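Local coordinates for protein COMPASS component SPP1 (Saccharomyces cerevisiae S288c, PDB 6J2P) that recognises methylated histone H3 through its PHD finger, as a subunit of the Set1C/COMPASS histone H3 methyltransferase, at residues 93-101 and 106-116. Residues are numbered along the deposited sequence; the frame is centred on the assembly and turned at random.
Sequences KRKCRISDC and LQDSKYCSEEH. With ZN (zinc ion), chain J.
Cys96 and Cys101 meet Cys112 and His116 around one zinc ion, which ties 93-101 to 106-116. Each segment supplies two ligands. The Cys112 SG to zinc bond is 2.4 Å, and His116 binds through ND1 at 2.6 Å. This is the C3H zinc finger that follows the PHD finger, and neither segment has a regular helix or strand.

The packed side is the zinc site, where Cys96, Cys101 and Tyr111 are buried. Cys96 SG lies anti to the backbone N (chi1 168°), which directs it to the metal. The same sulfur accepts the backbone N-H of Ile98, and that of Cys112 weakly. Cys96 SG also sits at the edge of the Tyr111 ring, 4.1 Å from Tyr111 CD1. The Cys112 sulfur lies over one face of the His116 imidazole, offset toward its rim. Ile98 puts CG1 3.8 Å from His116 ND1, and the same carbon reaches the edge of the Tyr111 ring. With an alanine here, the space beside both rings would probably be left unfilled and the imidazole less firmly backed.

The other end is looser and more exposed. Arg97 N donates a nearly straight bond to Lys110 O (3.3 Å). Arg97 CG rests on Lys110 CB, while the lysine amine pairs with Glu119. The Arg94 guanidinium turns an edge to Ser109 O, 3.6 Å from Arg94 NH2.

Metal bonds thus join two irregular loops, consistent with the finding that this C3H finger is necessary for overall structural stability. The N-H groups directed at Cys96 SG would be expected to temper the negative charge of its thiolate.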
ATOM      1  N   LYS A  93      -1.636  -3.226  -7.245  1.00 55.99           N
ATOM      2  CA  LYS A  93      -2.064  -2.711  -8.535  1.00 44.46           C
ATOM      3  C   LYS A  93      -1.049  -3.077  -9.619  1.00 41.26           C
ATOM      4  O   LYS A  93       0.040  -3.590  -9.351  1.00 42.53           O
ATOM      5  CB  LYS A  93      -2.254  -1.195  -8.471  1.00 44.27           C
ATOM      6  CG  LYS A  93      -3.361  -0.752  -7.525  1.00 50.20           C
ATOM      7  CD  LYS A  93      -3.567   0.750  -7.577  1.00 45.22           C
ATOM      8  CE  LYS A  93      -4.690   1.185  -6.652  1.00 54.48           C
ATOM      9  NZ  LYS A  93      -4.893   2.661  -6.696  1.00 60.54           N
ATOM     10  N   ARG A  94      -1.426  -2.807 -10.866  1.00 56.94           N
ATOM     11  CA  ARG A  94      -0.579  -3.082 -12.021  1.00 60.28           C
ATOM     12  C   ARG A  94       0.161  -1.803 -12.401  1.00 56.47           C
ATOM     13  O   ARG A  94      -0.465  -0.812 -12.793  1.00 59.56           O
ATOM     14  CB  ARG A  94      -1.414  -3.602 -13.192  1.00 60.39           C
ATOM     15  CG  ARG A  94      -0.606  -4.184 -14.350  1.00 69.86           C
ATOM     16  CD  ARG A  94      -1.533  -4.746 -15.415  1.00 85.31           C
ATOM     17  NE  ARG A  94      -2.439  -3.718 -15.919  1.00 83.73           N
ATOM     18  CZ  ARG A  94      -3.762  -3.756 -15.794  1.00 82.69           C
ATOM     19  NH1 ARG A  94      -4.344  -4.774 -15.175  1.00 84.52           N
ATOM     20  NH2 ARG A  94      -4.504  -2.770 -16.282  1.00 73.49           N
ATOM     21  N   LYS A  95       1.487  -1.829 -12.285  1.00 53.83           N
ATOM     22  CA  LYS A  95       2.299  -0.639 -12.498  1.00 58.81           C
ATOM     23  C   LYS A  95       2.435  -0.332 -13.986  1.00 54.96           C
ATOM     24  O   LYS A  95       2.513  -1.241 -14.817  1.00 40.84           O
ATOM     25  CB  LYS A  95       3.677  -0.833 -11.857  1.00 56.71           C
ATOM     26  CG  LYS A  95       4.767   0.132 -12.297  1.00 48.79           C
ATOM     27  CD  LYS A  95       6.127  -0.556 -12.257  1.00 45.34           C
ATOM     28  CE  LYS A  95       7.093   0.040 -13.265  1.00 55.68           C
ATOM     29  NZ  LYS A  95       7.115  -0.711 -14.546  1.00 60.44           N
ATOM     30  N   CYS A  96       2.436   0.963 -14.315  1.00 61.01           N
ATOM     31  CA  CYS A  96       2.654   1.406 -15.688  1.00 56.19           C
ATOM     32  C   CYS A  96       3.924   0.787 -16.252  1.00 55.72           C
ATOM     33  O   CYS A  96       4.967   0.769 -15.593  1.00 57.28           O
ATOM     34  CB  CYS A  96       2.738   2.933 -15.737  1.00 52.91           C
ATOM     35  SG  CYS A  96       3.339   3.622 -17.303  1.00 51.66           S
ATOM     36  N   ARG A  97       3.825   0.277 -17.481  1.00 44.20           N
ATOM     37  CA  ARG A  97       4.901  -0.516 -18.065  1.00 60.88           C
ATOM     38  C   ARG A  97       6.122   0.314 -18.453  1.00 60.76           C
ATOM     39  O   ARG A  97       7.144  -0.268 -18.833  1.00 64.72           O
ATOM     40  CB  ARG A  97       4.373  -1.292 -19.276  1.00 70.44           C
ATOM     41  CG  ARG A  97       3.063  -2.037 -19.001  1.00 70.60           C
ATOM     42  CD  ARG A  97       3.172  -3.510 -19.356  1.00 74.41           C
ATOM     43  NE  ARG A  97       3.761  -3.703 -20.680  1.00 96.57           N
ATOM     44  CZ  ARG A  97       4.333  -4.832 -21.094  1.00102.56           C
ATOM     45  NH1 ARG A  97       4.396  -5.882 -20.288  1.00 92.55           N
ATOM     46  NH2 ARG A  97       4.842  -4.917 -22.316  1.00 99.58           N
ATOM     47  N   ILE A  98       6.045   1.642 -18.385  1.00 49.72           N
ATOM     48  CA  ILE A  98       7.245   2.466 -18.492  1.00 53.09           C
ATOM     49  C   ILE A  98       8.121   2.196 -17.274  1.00 52.00           C
ATOM     50  O   ILE A  98       7.680   2.353 -16.129  1.00 57.00           O
ATOM     51  CB  ILE A  98       6.885   3.953 -18.606  1.00 48.93           C
ATOM     52  CG1 ILE A  98       5.993   4.194 -19.825  1.00 50.13           C
ATOM     53  CG2 ILE A  98       8.147   4.805 -18.699  1.00 38.52           C
ATOM     54  CD1 ILE A  98       6.639   3.823 -21.140  1.00 47.15           C
ATOM     55  N   SER A  99       9.373   1.789 -17.516  1.00 48.28           N
ATOM     56  CA  SER A  99      10.245   1.382 -16.416  1.00 56.27           C
ATOM     57  C   SER A  99      10.495   2.521 -15.432  1.00 60.61           C
ATOM     58  O   SER A  99      10.770   2.272 -14.253  1.00 62.55           O
ATOM     59  CB  SER A  99      11.571   0.850 -16.962  1.00 47.41           C
ATOM     60  OG  SER A  99      12.180   1.787 -17.830  1.00 59.07           O
ATOM     61  N   ASP A 100      10.394   3.769 -15.890  1.00 63.28           N
ATOM     62  CA  ASP A 100      10.589   4.908 -15.001  1.00 59.10           C
ATOM     63  C   ASP A 100       9.395   5.113 -14.078  1.00 54.47           C
ATOM     64  O   ASP A 100       9.571   5.415 -12.891  1.00 62.52           O
ATOM     65  CB  ASP A 100      10.840   6.175 -15.820  1.00 60.32           C
ATOM     66  CG  ASP A 100      12.309   6.407 -16.096  1.00 63.67           C
ATOM     67  OD1 ASP A 100      12.770   7.557 -15.938  1.00 64.82           O
ATOM     68  OD2 ASP A 100      13.001   5.439 -16.469  1.00 71.64           O
ATOM     69  N   CYS A 101       8.182   4.951 -14.600  1.00 49.34           N
ATOM     70  CA  CYS A 101       6.984   5.289 -13.845  1.00 56.71           C
ATOM     71  C   CYS A 101       6.700   4.247 -12.772  1.00 58.86           C
ATOM     72  O   CYS A 101       6.957   3.056 -12.956  1.00 56.81           O
ATOM     73  CB  CYS A 101       5.787   5.408 -14.789  1.00 40.45           C
ATOM     74  SG  CYS A 101       4.503   6.542 -14.220  1.00 71.34           S
ATOM     75  N   LEU A 106      -4.161   2.479 -15.826  1.00 60.61           N
ATOM     76  CA  LEU A 106      -5.577   2.770 -15.968  1.00 62.68           C
ATOM     77  C   LEU A 106      -6.338   1.473 -16.246  1.00 75.40           C
ATOM     78  O   LEU A 106      -5.765   0.381 -16.294  1.00 77.40           O
ATOM     79  CB  LEU A 106      -5.800   3.792 -17.080  1.00 63.99           C
ATOM     80  CG  LEU A 106      -5.130   5.156 -16.922  1.00 65.99           C
ATOM     81  CD1 LEU A 106      -5.221   5.918 -18.232  1.00 62.86           C
ATOM     82  CD2 LEU A 106      -5.774   5.940 -15.788  1.00 55.79           C
ATOM     83  N   GLN A 107      -7.652   1.586 -16.413  1.00 82.45           N
ATOM     84  CA  GLN A 107      -8.433   0.435 -16.829  1.00 83.15           C
ATOM     85  C   GLN A 107      -8.056   0.033 -18.254  1.00 86.07           C
ATOM     86  O   GLN A 107      -7.918   0.878 -19.145  1.00 90.21           O
ATOM     87  CB  GLN A 107      -9.929   0.745 -16.714  1.00 85.31           C
ATOM     88  CG  GLN A 107     -10.337   1.431 -15.385  1.00 91.84           C
ATOM     89  CD  GLN A 107     -10.905   0.446 -14.376  1.00 95.66           C
ATOM     90  OE1 GLN A 107     -11.353  -0.636 -14.749  1.00100.37           O
ATOM     91  NE2 GLN A 107     -10.875   0.810 -13.097  1.00 91.51           N
ATOM     92  N   ASP A 108      -7.862  -1.275 -18.455  1.00 84.88           N
ATOM     93  CA  ASP A 108      -7.390  -1.872 -19.707  1.00 93.41           C
ATOM     94  C   ASP A 108      -6.008  -1.340 -20.067  1.00 94.79           C
ATOM     95  O   ASP A 108      -5.080  -2.123 -20.303  1.00 98.44           O
ATOM     96  CB  ASP A 108      -8.384  -1.575 -20.841  1.00108.13           C
ATOM     97  CG  ASP A 108      -7.968  -2.174 -22.213  1.00126.19           C
ATOM     98  OD1 ASP A 108      -8.803  -2.201 -23.153  1.00132.62           O
ATOM     99  OD2 ASP A 108      -6.799  -2.594 -22.376  1.00126.01           O
ATOM    100  N   SER A 109      -5.878  -0.014 -20.169  1.00 86.77           N
ATOM    101  CA  SER A 109      -4.620   0.581 -20.596  1.00 83.91           C
ATOM    102  C   SER A 109      -3.451   0.098 -19.736  1.00 73.49           C
ATOM    103  O   SER A 109      -3.565  -0.070 -18.517  1.00 72.76           O
ATOM    104  CB  SER A 109      -4.707   2.102 -20.560  1.00 79.27           C
ATOM    105  OG  SER A 109      -3.420   2.666 -20.785  1.00 67.75           O
ATOM    106  N   LYS A 110      -2.323  -0.148 -20.388  1.00 67.37           N
ATOM    107  CA  LYS A 110      -1.107  -0.559 -19.710  1.00 64.99           C
ATOM    108  C   LYS A 110      -0.246   0.627 -19.292  1.00 63.73           C
ATOM    109  O   LYS A 110       0.946   0.446 -19.020  1.00 57.45           O
ATOM    110  CB  LYS A 110      -0.314  -1.509 -20.608  1.00 59.27           C
ATOM    111  CG  LYS A 110      -0.400  -1.185 -22.087  1.00 68.32           C
ATOM    112  CD  LYS A 110       0.300  -2.246 -22.924  1.00 71.10           C
ATOM    113  CE  LYS A 110       0.051  -2.036 -24.412  1.00 75.71           C
ATOM    114  NZ  LYS A 110       0.571  -3.162 -25.241  1.00 76.54           N
ATOM    115  N   TYR A 111      -0.822   1.825 -19.225  1.00 60.25           N
ATOM    116  CA  TYR A 111      -0.098   3.031 -18.857  1.00 58.47           C
ATOM    117  C   TYR A 111      -0.900   3.819 -17.833  1.00 61.64           C
ATOM    118  O   TYR A 111      -2.120   3.675 -17.720  1.00 64.11           O
ATOM    119  CB  TYR A 111       0.195   3.907 -20.081  1.00 59.56           C
ATOM    120  CG  TYR A 111       0.864   3.154 -21.199  1.00 59.96           C
ATOM    121  CD1 TYR A 111       2.230   2.932 -21.182  1.00 59.84           C
ATOM    122  CD2 TYR A 111       0.129   2.650 -22.262  1.00 61.26           C
ATOM    123  CE1 TYR A 111       2.848   2.243 -22.198  1.00 58.80           C
ATOM    124  CE2 TYR A 111       0.737   1.956 -23.284  1.00 60.08           C
ATOM    125  CZ  TYR A 111       2.098   1.752 -23.246  1.00 63.30           C
ATOM    126  OH  TYR A 111       2.717   1.058 -24.260  1.00 68.31           O
ATOM    127  N   CYS A 112      -0.190   4.669 -17.088  1.00 57.58           N
ATOM    128  CA  CYS A 112      -0.829   5.458 -16.043  1.00 59.81           C
ATOM    129  C   CYS A 112      -1.664   6.603 -16.604  1.00 65.27           C
ATOM    130  O   CYS A 112      -2.598   7.055 -15.933  1.00 63.20           O
ATOM    131  CB  CYS A 112       0.225   6.003 -15.078  1.00 59.50           C
ATOM    132  SG  CYS A 112       1.434   7.125 -15.826  1.00 50.99           S
ATOM    133  N   SER A 113      -1.355   7.075 -17.809  1.00 69.21           N
ATOM    134  CA  SER A 113      -2.097   8.164 -18.432  1.00 74.10           C
ATOM    135  C   SER A 113      -1.801   8.154 -19.927  1.00 70.57           C
ATOM    136  O   SER A 113      -1.093   7.279 -20.434  1.00 65.62           O
ATOM    137  CB  SER A 113      -1.740   9.513 -17.798  1.00 78.92           C
ATOM    138  OG  SER A 113      -2.573  10.547 -18.297  1.00 89.18           O
ATOM    139  N   GLU A 114      -2.358   9.141 -20.634  1.00 74.03           N
ATOM    140  CA  GLU A 114      -2.069   9.280 -22.057  1.00 74.67           C
ATOM    141  C   GLU A 114      -0.664   9.825 -22.288  1.00 71.43           C
ATOM    142  O   GLU A 114      -0.035   9.507 -23.303  1.00 71.52           O
ATOM    143  CB  GLU A 114      -3.117  10.179 -22.719  1.00 73.90           C
ATOM    144  CG  GLU A 114      -2.861  10.481 -24.190  1.00 83.69           C
ATOM    145  CD  GLU A 114      -2.575   9.233 -25.007  1.00 96.51           C
ATOM    146  OE1 GLU A 114      -3.346   8.256 -24.897  1.00 94.94           O
ATOM    147  OE2 GLU A 114      -1.575   9.228 -25.758  1.00 97.03           O
ATOM    148  N   GLU A 115      -0.149  10.624 -21.350  1.00 66.31           N
ATOM    149  CA  GLU A 115       1.187  11.196 -21.476  1.00 61.75           C
ATOM    150  C   GLU A 115       2.288  10.142 -21.500  1.00 66.70           C
ATOM    151  O   GLU A 115       3.429  10.474 -21.838  1.00 69.21           O
ATOM    152  CB  GLU A 115       1.438  12.183 -20.333  1.00 67.50           C
ATOM    153  CG  GLU A 115       0.330  13.211 -20.141  1.00 79.69           C
ATOM    154  CD  GLU A 115      -0.568  12.900 -18.953  1.00 90.60           C
ATOM    155  OE1 GLU A 115      -0.045  12.456 -17.909  1.00 96.76           O
ATOM    156  OE2 GLU A 115      -1.796  13.104 -19.064  1.00 86.65           O
ATOM    157  N   HIS A 116       1.982   8.890 -21.151  1.00 70.54           N
ATOM    158  CA  HIS A 116       2.955   7.807 -21.191  1.00 62.99           C
ATOM    159  C   HIS A 116       2.582   6.703 -22.172  1.00 62.51           C
ATOM    160  O   HIS A 116       3.289   5.691 -22.238  1.00 61.86           O
ATOM    161  CB  HIS A 116       3.136   7.197 -19.792  1.00 58.56           C
ATOM    162  CG  HIS A 116       4.098   7.947 -18.921  1.00 61.52           C
ATOM    163  ND1 HIS A 116       4.944   7.317 -18.032  1.00 53.83           N
ATOM    164  CD2 HIS A 116       4.343   9.273 -18.796  1.00 66.91           C
ATOM    165  CE1 HIS A 116       5.670   8.222 -17.401  1.00 58.28           C
ATOM    166  NE2 HIS A 116       5.325   9.417 -17.846  1.00 64.14           N
TER
HETATM  167 ZN    ZN J 202       3.420   5.982 -16.366  1.00 49.50          ZN